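Local coordinates for USG-1 protein homolog (Pseudomonas aeruginosa, PDB 2HJS) that probably binds a nicotinamide dinucleotide and works as a dimeric oxidoreductase of the aspartate-semialdehyde dehydrogenase family, though its own substrate is not established, at residues A[149-155]-A[250-256]; A[140-145]-A[267-273]; A[272-276]-A[293-299]. One frame throughout, in Å; residues are numbered along the deposited sequence.

Contact 1. Residues A[149-155]-A[250-256]; sequences LDCRQLN and VTLQCAE
Opposite Gln253 the antiparallel partner strand places two residues, Arg152 and Gln153, a classic beta bulge in the sheet of the dimerisation domain. The backbone bonds show the irregularity. Gln253 O accepts twice, from Arg152 N at 2.6 Å, almost head-on to the carbonyl, and from Gln153 N at 3.3 Å on a lone pair. Beyond the bulge the ladder is regular: Gln253 N returns a straight bond (179°) to Gln153 O, and Asn155 and Thr251 exchange a pair of N-H to O bonds. At the other end Ala255 N closes the pairing on Asp150 O.

Apolar packing occupies the face bearing Cys151, Leu154, Leu252 and Cys254, where small thiols and branched chains suit a buried surface. Leu154 packs beside Val250, and Cys151 SG lies against Leu252 CB. Leu149 crosses Leu252 at about a right angle, CD1 against CD1. Leu142 of helix 133-145 packs on Leu154 from this side. On the opposite face Gln153 and Gln253 pack against Gln253 and Gln153 of the second subunit, and Asn155 of that subunit lies close to Thr251. In the conformer described, the Gln253 amide hydrogen-bonds to Asp305 and Gln308 of its own chain.

Charged groups collect at the exposed end. The Asp150 carboxylate takes Arg152 NH2 on OD2 in a 2.7 Å salt bridge, on the syn side but 30° out of the carboxylate plane. Ala255 CB sits over the centre of one guanidinium face, 3.7 Å above the plane.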
loop_
_atom_site.group_PDB
_atom_site.type_symbol
_atom_site.label_atom_id
_atom_site.label_comp_id
_atom_site.label_asym_id
_atom_site.label_seq_id
_atom_site.Cartn_x
_atom_site.Cartn_y
_atom_site.Cartn_z
ATOM N N LEU A 149 -7.476 12.590 -20.964
ATOM C CA LEU A 149 -6.479 11.523 -21.025
ATOM C C LEU A 149 -7.019 10.294 -21.729
ATOM O O LEU A 149 -8.165 9.906 -21.523
ATOM C CB LEU A 149 -6.045 11.112 -19.614
ATOM C CG LEU A 149 -5.458 12.184 -18.702
ATOM C CD1 LEU A 149 -5.025 11.569 -17.402
ATOM C CD2 LEU A 149 -4.295 12.936 -19.367
ATOM N N ASP A 150 -6.172 9.670 -22.543
ATOM C CA ASP A 150 -6.495 8.383 -23.155
ATOM C C ASP A 150 -5.763 7.281 -22.392
ATOM O O ASP A 150 -4.591 6.985 -22.643
ATOM C CB ASP A 150 -6.159 8.382 -24.658
ATOM C CG ASP A 150 -6.475 7.044 -25.347
ATOM O OD1 ASP A 150 -7.038 6.115 -24.708
ATOM O OD2 ASP A 150 -6.150 6.930 -26.554
ATOM N N CYS A 151 -6.477 6.673 -21.460
ATOM C CA CYS A 151 -5.899 5.707 -20.568
ATOM C C CYS A 151 -5.866 4.288 -21.158
ATOM O O CYS A 151 -6.910 3.671 -21.381
ATOM C CB CYS A 151 -6.646 5.718 -19.236
ATOM S SG CYS A 151 -5.895 4.613 -18.081
ATOM N N ARG A 152 -4.656 3.777 -21.369
ATOM C CA ARG A 152 -4.426 2.456 -21.955
ATOM C C ARG A 152 -4.251 1.327 -20.935
ATOM O O ARG A 152 -4.499 0.176 -21.259
ATOM C CB ARG A 152 -3.198 2.511 -22.882
ATOM C CG ARG A 152 -3.381 3.458 -24.074
ATOM C CD ARG A 152 -4.420 2.880 -25.029
ATOM N NE ARG A 152 -4.944 3.836 -26.008
ATOM C CZ ARG A 152 -4.377 4.095 -27.192
ATOM N NH1 ARG A 152 -3.233 3.492 -27.553
ATOM N NH2 ARG A 152 -4.946 4.978 -28.019
ATOM N N GLN A 153 -3.794 1.649 -19.724
ATOM C CA GLN A 153 -3.609 0.657 -18.644
ATOM C C GLN A 153 -3.847 1.398 -17.336
ATOM O O GLN A 153 -3.380 2.511 -17.164
ATOM C CB GLN A 153 -2.184 0.055 -18.578
ATOM C CG GLN A 153 -1.620 -0.701 -19.798
ATOM C CD GLN A 153 -2.147 -2.139 -19.972
ATOM O OE1 GLN A 153 -2.724 -2.736 -19.051
ATOM N NE2 GLN A 153 -1.952 -2.697 -21.175
ATOM N N LEU A 154 -4.527 0.760 -16.403
ATOM C CA LEU A 154 -4.829 1.362 -15.126
ATOM C C LEU A 154 -4.374 0.407 -14.034
ATOM O O LEU A 154 -4.842 -0.720 -13.976
ATOM C CB LEU A 154 -6.334 1.619 -15.039
ATOM C CG LEU A 154 -6.931 2.235 -13.779
ATOM C CD1 LEU A 154 -6.283 3.548 -13.505
ATOM C CD2 LEU A 154 -8.435 2.436 -13.995
ATOM N N ASN A 155 -3.440 0.851 -13.203
ATOM C CA ASN A 155 -3.009 0.067 -12.055
ATOM C C ASN A 155 -3.516 0.704 -10.768
ATOM O O ASN A 155 -3.360 1.902 -10.560
ATOM C CB ASN A 155 -1.500 -0.097 -12.013
ATOM C CG ASN A 155 -1.058 -1.202 -11.037
ATOM O OD1 ASN A 155 -0.901 -0.977 -9.816
ATOM N ND2 ASN A 155 -0.878 -2.389 -11.562
ATOM N N VAL A 250 -2.644 5.023 -7.646
ATOM C CA VAL A 250 -3.101 4.777 -9.007
ATOM C C VAL A 250 -1.986 5.126 -9.992
ATOM O O VAL A 250 -1.302 6.124 -9.808
ATOM C CB VAL A 250 -4.375 5.632 -9.287
ATOM C CG1 VAL A 250 -4.899 5.431 -10.719
ATOM C CG2 VAL A 250 -5.509 5.319 -8.245
ATOM N N THR A 251 -1.786 4.290 -11.015
ATOM C CA THR A 251 -0.909 4.605 -12.156
ATOM C C THR A 251 -1.709 4.487 -13.441
ATOM O O THR A 251 -2.297 3.438 -13.719
ATOM C CB THR A 251 0.272 3.644 -12.273
ATOM O OG1 THR A 251 0.868 3.494 -10.991
ATOM C CG2 THR A 251 1.338 4.176 -13.254
ATOM N N LEU A 252 -1.755 5.562 -14.211
ATOM C CA LEU A 252 -2.376 5.521 -15.517
ATOM C C LEU A 252 -1.311 5.547 -16.588
ATOM O O LEU A 252 -0.424 6.397 -16.555
ATOM C CB LEU A 252 -3.288 6.736 -15.741
ATOM C CG LEU A 252 -4.234 7.205 -14.636
ATOM C CD1 LEU A 252 -5.169 8.268 -15.177
ATOM C CD2 LEU A 252 -5.023 6.022 -14.220
ATOM N N GLN A 253 -1.405 4.610 -17.525
ATOM C CA GLN A 253 -0.562 4.605 -18.705
ATOM C C GLN A 253 -1.388 5.167 -19.845
ATOM O O GLN A 253 -2.393 4.577 -20.252
ATOM C CB GLN A 253 -0.109 3.189 -19.030
ATOM C CG GLN A 253 0.833 3.096 -20.224
ATOM C CD GLN A 253 2.248 3.484 -19.874
ATOM O OE1 GLN A 253 2.793 3.021 -18.880
ATOM N NE2 GLN A 253 2.851 4.343 -20.689
ATOM N N CYS A 254 -0.971 6.320 -20.350
ATOM C CA CYS A 254 -1.728 7.010 -21.368
ATOM C C CYS A 254 -1.105 6.928 -22.741
ATOM O O CYS A 254 0.040 6.530 -22.881
ATOM C CB CYS A 254 -1.938 8.460 -20.963
ATOM S SG CYS A 254 -2.747 8.551 -19.347
ATOM N N ALA A 255 -1.881 7.326 -23.747
ATOM C CA ALA A 255 -1.472 7.202 -25.134
ATOM C C ALA A 255 -0.451 8.277 -25.525
ATOM O O ALA A 255 0.378 8.049 -26.390
ATOM C CB ALA A 255 -2.706 7.258 -26.052
ATOM N N GLU A 256 -0.532 9.422 -24.842
ATOM C CA GLU A 256 0.216 10.644 -25.158
ATOM C C GLU A 256 0.922 11.108 -23.868
ATOM O O GLU A 256 0.451 10.780 -22.773
ATOM C CB GLU A 256 -0.764 11.742 -25.628
ATOM C CG GLU A 256 -1.848 11.288 -26.646
ATOM C CD GLU A 256 -3.185 12.038 -26.498
ATOM O OE1 GLU A 256 -4.201 11.393 -26.119
ATOM O OE2 GLU A 256 -3.220 13.269 -26.755
HETATM O O HOH W 1 -3.657 10.356 -23.540
#

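Contact 2. Residues A[140-145]-A[267-273]; sequences EVLAPL and LDATKGI
Ile273 CD1 pushes between Glu140, Val141 and Pro144 of helix 133-145, a branched aliphatic chain fitted to the side of a helix. From CB the longer branch starts anti to the carbonyl carbon (chi1 -71°) and stays extended (chi2 169°), which carries it straight across to the helix. Its first atom, CG1, passes 4.2 Å from Glu140 OE2. The terminal methyl, CD1, goes deeper: it lies 3.6 Å from Glu140 O and 3.9 Å from Val141 CA, so it rests on the helix backbone itself, with Val141 CG2 and Pro144 CG as wider neighbours.

Leu267 extends the apolar patch. Its CD2 meets Val141 CG1 at 3.9 Å and Leu145 CD2 at 4.2 Å, touching side chains one helical turn apart. Beside these, toward the end of the helix, the Pro144 ring meets Thr270 at about a right angle, Pro144 CB lying 3.8 Å from Thr270 OG1. Proline, lacking an N-H, suits the kink of the helix here, while Thr270 OG1 is bonded to Val266 O and can therefore lie against carbon.

The polar end belongs to Glu140, whose extended chain brings its carboxylate to the turn formed by Thr270 to Ile273. This is a type II beta turn, and Gly272 has the positive phi (86°) that glycine adopts readily. A water donates to Glu140 OE2 and to Lys271 O, joining helix and turn without a direct hydrogen bond. OE2 also forms a salt bridge with Lys320, and OE1 is hydrogen-bonded to Thr294 OG1, which probably compensates the charge of this buried acid. Helices 133-145 and 260-269 thus pack together; Val141 and Leu267 both touch Val296 of strand 294-301, while Val141 and Leu145 also reach Leu311 of strand 308-315.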
loop_
_atom_site.group_PDB
_atom_site.type_symbol
_atom_site.label_atom_id
_atom_site.label_comp_id
_atom_site.label_asym_id
_atom_site.label_seq_id
_atom_site.Cartn_x
_atom_site.Cartn_y
_atom_site.Cartn_z
ATOM N N GLU A 140 -14.766 8.388 -9.409
ATOM C CA GLU A 140 -15.047 9.789 -9.220
ATOM C C GLU A 140 -13.871 10.649 -9.670
ATOM O O GLU A 140 -14.070 11.732 -10.198
ATOM C CB GLU A 140 -15.362 10.075 -7.743
ATOM C CG GLU A 140 -15.340 11.548 -7.383
ATOM C CD GLU A 140 -15.552 11.783 -5.893
ATOM O OE1 GLU A 140 -15.245 10.852 -5.103
ATOM O OE2 GLU A 140 -16.024 12.892 -5.515
ATOM N N VAL A 141 -12.653 10.167 -9.433
ATOM C CA VAL A 141 -11.450 10.907 -9.773
ATOM C C VAL A 141 -11.099 10.724 -11.253
ATOM O O VAL A 141 -10.723 11.677 -11.919
ATOM C CB VAL A 141 -10.266 10.469 -8.869
ATOM C CG1 VAL A 141 -8.924 11.051 -9.382
ATOM C CG2 VAL A 141 -10.550 10.886 -7.420
ATOM N N LEU A 142 -11.246 9.510 -11.763
ATOM C CA LEU A 142 -10.921 9.215 -13.163
ATOM C C LEU A 142 -11.880 9.805 -14.190
ATOM O O LEU A 142 -11.443 10.244 -15.258
ATOM C CB LEU A 142 -10.893 7.716 -13.381
ATOM C CG LEU A 142 -9.541 7.030 -13.340
ATOM C CD1 LEU A 142 -8.596 7.613 -12.300
ATOM C CD2 LEU A 142 -9.805 5.554 -13.092
ATOM N N ALA A 143 -13.180 9.787 -13.889
ATOM C CA ALA A 143 -14.180 10.264 -14.850
ATOM C C ALA A 143 -13.817 11.631 -15.477
ATOM O O ALA A 143 -13.741 11.736 -16.705
ATOM C CB ALA A 143 -15.588 10.285 -14.244
ATOM N N PRO A 144 -13.598 12.675 -14.653
ATOM C CA PRO A 144 -13.276 13.980 -15.284
ATOM C C PRO A 144 -11.930 14.004 -16.032
ATOM O O PRO A 144 -11.761 14.772 -16.956
ATOM C CB PRO A 144 -13.273 14.969 -14.111
ATOM C CG PRO A 144 -13.259 14.153 -12.874
ATOM C CD PRO A 144 -13.668 12.754 -13.180
ATOM N N LEU A 145 -10.997 13.152 -15.643
ATOM C CA LEU A 145 -9.712 13.059 -16.321
ATOM C C LEU A 145 -9.808 12.409 -17.698
ATOM O O LEU A 145 -9.015 12.719 -18.591
ATOM C CB LEU A 145 -8.723 12.279 -15.458
ATOM C CG LEU A 145 -8.346 12.902 -14.121
ATOM C CD1 LEU A 145 -7.299 12.005 -13.407
ATOM C CD2 LEU A 145 -7.795 14.278 -14.364
ATOM N N LEU A 267 -8.932 18.416 -11.670
ATOM C CA LEU A 267 -9.169 17.932 -10.311
ATOM C C LEU A 267 -9.486 19.081 -9.380
ATOM O O LEU A 267 -10.374 18.983 -8.541
ATOM C CB LEU A 267 -7.931 17.199 -9.783
ATOM C CG LEU A 267 -7.565 15.892 -10.494
ATOM C CD1 LEU A 267 -6.210 15.403 -10.029
ATOM C CD2 LEU A 267 -8.644 14.835 -10.292
ATOM N N ASP A 268 -8.749 20.175 -9.538
ATOM C CA ASP A 268 -9.010 21.357 -8.755
ATOM C C ASP A 268 -10.410 21.932 -9.058
ATOM O O ASP A 268 -11.082 22.386 -8.146
ATOM C CB ASP A 268 -7.925 22.398 -9.006
ATOM C CG ASP A 268 -7.721 23.331 -7.827
ATOM O OD1 ASP A 268 -8.179 23.004 -6.700
ATOM O OD2 ASP A 268 -7.075 24.382 -8.038
ATOM N N ALA A 269 -10.845 21.883 -10.320
ATOM C CA ALA A 269 -12.136 22.468 -10.736
ATOM C C ALA A 269 -13.347 21.568 -10.435
ATOM O O ALA A 269 -14.470 22.033 -10.461
ATOM C CB ALA A 269 -12.108 22.844 -12.219
ATOM N N THR A 270 -13.125 20.292 -10.128
ATOM C CA THR A 270 -14.233 19.357 -9.940
ATOM C C THR A 270 -14.766 19.408 -8.509
ATOM O O THR A 270 -13.993 19.262 -7.552
ATOM C CB THR A 270 -13.809 17.911 -10.297
ATOM O OG1 THR A 270 -13.319 17.891 -11.645
ATOM C CG2 THR A 270 -14.993 16.937 -10.174
ATOM N N LYS A 271 -16.074 19.638 -8.377
ATOM C CA LYS A 271 -16.763 19.582 -7.084
ATOM C C LYS A 271 -16.580 18.204 -6.444
ATOM O O LYS A 271 -16.605 17.193 -7.134
ATOM C CB LYS A 271 -18.256 19.892 -7.258
ATOM C CG LYS A 271 -19.103 19.662 -6.008
ATOM C CD LYS A 271 -20.598 19.745 -6.281
ATOM C CE LYS A 271 -21.211 20.964 -5.612
ATOM N NZ LYS A 271 -21.040 20.946 -4.124
ATOM N N GLY A 272 -16.372 18.177 -5.132
ATOM C CA GLY A 272 -16.283 16.928 -4.396
ATOM C C GLY A 272 -14.884 16.343 -4.389
ATOM O O GLY A 272 -14.638 15.362 -3.680
ATOM N N ILE A 273 -13.982 16.913 -5.204
ATOM C CA ILE A 273 -12.576 16.513 -5.221
ATOM C C ILE A 273 -11.760 17.676 -4.675
ATOM O O ILE A 273 -11.969 18.828 -5.066
ATOM C CB ILE A 273 -12.078 16.152 -6.642
ATOM C CG1 ILE A 273 -12.686 14.835 -7.124
ATOM C CG2 ILE A 273 -10.571 16.010 -6.662
ATOM C CD1 ILE A 273 -12.437 14.547 -8.624
HETATM O O HOH W 2 -16.812 14.571 -7.600
#

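Contact 3. Residues A[272-276]-A[293-299]; sequences GIEWV and ETYVGRV
Ile273 and Val296 meet on the buried face of the strand pair, CG2 to CG2 at 3.8 Å, where beta-branched chains suit both an extended backbone and a dry surface. Thr294 shares this face, its OG1 also hydrogen-bonded to Ser315. The backbone is equally close-knit: Thr294 N bonds to Gly272 O, Glu274 N to Thr294 O, Val296 N to Glu274 O and Val276 N to Val296 O, all between 2.8 and 2.9 Å.

This alternation is the ladder of parallel strands, and the pair is joined through helix 284-288 in a beta-alpha-beta unit. Strand 273-275 is one of the two outermost strands of its sheet within the chain, and waters bind at Gly272 N and Val276 O.

On the face opposite Ile273, Glu274 CB lies over the Tyr295 ring, 4.0 Å from its centroid and offset toward the rim, in a CH-pi contact. In the conformer described, CG too comes close, 3.6 Å from Tyr295 CE1, so the aliphatic part of a glutamate serves as an apolar cover. Val276 CG2 reaches the edge of the same ring.

At the far end water replaces direct pairing. One molecule accepts from Trp275 NE1 at 2.8 Å and from Val299 N, and donates to Val276 O. Beside it, Val299 CG2 abuts the indole edge, 4.0 Å from Trp275 NE1.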
loop_
_atom_site.group_PDB
_atom_site.type_symbol
_atom_site.label_atom_id
_atom_site.label_comp_id
_atom_site.label_asym_id
_atom_site.label_seq_id
_atom_site.Cartn_x
_atom_site.Cartn_y
_atom_site.Cartn_z
ATOM N N GLY A 272 -16.372 18.177 -5.132
ATOM C CA GLY A 272 -16.283 16.928 -4.396
ATOM C C GLY A 272 -14.884 16.343 -4.389
ATOM O O GLY A 272 -14.638 15.362 -3.680
ATOM N N ILE A 273 -13.982 16.913 -5.204
ATOM C CA ILE A 273 -12.576 16.513 -5.221
ATOM C C ILE A 273 -11.760 17.676 -4.675
ATOM O O ILE A 273 -11.969 18.828 -5.066
ATOM C CB ILE A 273 -12.078 16.152 -6.642
ATOM C CG1 ILE A 273 -12.686 14.835 -7.124
ATOM C CG2 ILE A 273 -10.571 16.010 -6.662
ATOM C CD1 ILE A 273 -12.437 14.547 -8.624
ATOM N N GLU A 274 -10.846 17.381 -3.756
ATOM C CA GLU A 274 -9.904 18.391 -3.287
ATOM C C GLU A 274 -8.494 18.040 -3.761
ATOM O O GLU A 274 -7.934 17.007 -3.382
ATOM C CB GLU A 274 -9.979 18.547 -1.764
ATOM C CG GLU A 274 -9.149 19.710 -1.200
ATOM C CD GLU A 274 -9.478 21.074 -1.818
ATOM O OE1 GLU A 274 -8.530 21.769 -2.240
ATOM O OE2 GLU A 274 -10.668 21.460 -1.876
ATOM N N TRP A 275 -7.942 18.883 -4.627
ATOM C CA TRP A 275 -6.615 18.652 -5.162
ATOM C C TRP A 275 -5.577 19.207 -4.197
ATOM O O TRP A 275 -5.698 20.327 -3.749
ATOM C CB TRP A 275 -6.418 19.281 -6.547
ATOM C CG TRP A 275 -4.946 19.191 -6.985
ATOM C CD1 TRP A 275 -4.244 18.041 -7.284
ATOM C CD2 TRP A 275 -4.009 20.272 -7.100
ATOM N NE1 TRP A 275 -2.942 18.356 -7.609
ATOM C CE2 TRP A 275 -2.766 19.711 -7.497
ATOM C CE3 TRP A 275 -4.099 21.663 -6.924
ATOM C CZ2 TRP A 275 -1.627 20.487 -7.717
ATOM C CZ3 TRP A 275 -2.960 22.436 -7.137
ATOM C CH2 TRP A 275 -1.740 21.843 -7.540
ATOM N N VAL A 276 -4.564 18.406 -3.885
ATOM C CA VAL A 276 -3.470 18.838 -3.018
ATOM C C VAL A 276 -2.175 18.786 -3.826
ATOM O O VAL A 276 -1.859 17.772 -4.460
ATOM C CB VAL A 276 -3.357 17.957 -1.730
ATOM C CG1 VAL A 276 -2.225 18.470 -0.805
ATOM C CG2 VAL A 276 -4.691 17.902 -0.992
ATOM N N GLU A 293 -15.191 15.605 0.784
ATOM C CA GLU A 293 -14.233 15.667 -0.309
ATOM C C GLU A 293 -13.449 14.366 -0.430
ATOM O O GLU A 293 -13.051 13.757 0.561
ATOM C CB GLU A 293 -13.234 16.824 -0.116
ATOM C CG GLU A 293 -13.898 18.193 0.166
ATOM C CD GLU A 293 -14.772 18.609 -0.987
ATOM O OE1 GLU A 293 -14.213 18.821 -2.082
ATOM O OE2 GLU A 293 -16.014 18.680 -0.812
ATOM N N THR A 294 -13.218 13.963 -1.666
ATOM C CA THR A 294 -12.229 12.949 -1.970
ATOM C C THR A 294 -10.951 13.738 -2.311
ATOM O O THR A 294 -10.950 14.578 -3.209
ATOM C CB THR A 294 -12.714 12.125 -3.150
ATOM O OG1 THR A 294 -13.804 11.307 -2.719
ATOM C CG2 THR A 294 -11.621 11.249 -3.728
ATOM N N TYR A 295 -9.884 13.479 -1.572
ATOM C CA TYR A 295 -8.629 14.229 -1.717
ATOM C C TYR A 295 -7.690 13.529 -2.695
ATOM O O TYR A 295 -7.556 12.320 -2.646
ATOM C CB TYR A 295 -7.939 14.323 -0.374
ATOM C CG TYR A 295 -8.524 15.337 0.560
ATOM C CD1 TYR A 295 -7.902 16.567 0.733
ATOM C CD2 TYR A 295 -9.705 15.079 1.275
ATOM C CE1 TYR A 295 -8.416 17.523 1.605
ATOM C CE2 TYR A 295 -10.241 16.041 2.147
ATOM C CZ TYR A 295 -9.582 17.257 2.295
ATOM O OH TYR A 295 -10.065 18.222 3.144
ATOM N N VAL A 296 -7.050 14.293 -3.581
ATOM C CA VAL A 296 -6.171 13.714 -4.583
ATOM C C VAL A 296 -4.855 14.482 -4.563
ATOM O O VAL A 296 -4.870 15.701 -4.671
ATOM C CB VAL A 296 -6.772 13.793 -6.019
ATOM C CG1 VAL A 296 -5.843 13.066 -7.047
ATOM C CG2 VAL A 296 -8.140 13.180 -6.047
ATOM N N GLY A 297 -3.735 13.762 -4.438
ATOM C CA GLY A 297 -2.412 14.358 -4.500
ATOM C C GLY A 297 -1.367 13.539 -5.244
ATOM O O GLY A 297 -1.685 12.515 -5.870
ATOM N N ARG A 298 -0.120 14.017 -5.176
ATOM C CA ARG A 298 1.066 13.381 -5.741
ATOM C C ARG A 298 0.938 13.184 -7.241
ATOM O O ARG A 298 1.416 12.189 -7.778
ATOM C CB ARG A 298 1.424 12.055 -5.025
ATOM C CG ARG A 298 1.754 12.178 -3.539
ATOM C CD ARG A 298 2.786 11.146 -3.131
ATOM N NE ARG A 298 4.022 11.306 -3.901
ATOM C CZ ARG A 298 4.946 10.377 -4.089
ATOM N NH1 ARG A 298 4.821 9.180 -3.522
ATOM N NH2 ARG A 298 6.027 10.664 -4.831
ATOM N N VAL A 299 0.267 14.123 -7.908
ATOM C CA VAL A 299 0.116 14.065 -9.360
ATOM C C VAL A 299 1.484 14.295 -9.970
ATOM O O VAL A 299 2.074 15.341 -9.768
ATOM C CB VAL A 299 -0.900 15.114 -9.885
ATOM C CG1 VAL A 299 -0.894 15.158 -11.452
ATOM C CG2 VAL A 299 -2.292 14.825 -9.350
HETATM O O HOH W 3 -15.309 20.493 -4.076
HETATM O O HOH W 4 -0.718 16.785 -6.809
HETATM O O HOH W 5 0.933 16.196 -3.810
#

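All three contacts lie in the dimerisation domain, around one mixed six-stranded sheet. Contact 1 joins strands 151-160 and 246-254, and contact 3 pairs strand 294-301 with the edge strand 273-275; their centres are about 18 Å apart. Contact 2 lies to one side, in the helix layer packed on the sheet, its centre about 16 Å from contact 1 and about 8 Å from contact 3. Along the chain, contact 1 is nested within the loop closed by contact 2, whose end, Gly272 and Ile273, opens contact 3. Helix 133-145 touches both sheet contacts, through Leu142 and Val141. Contact 1 packs on the second subunit, and Arg298 of contact 3 forms a salt bridge with its Glu215.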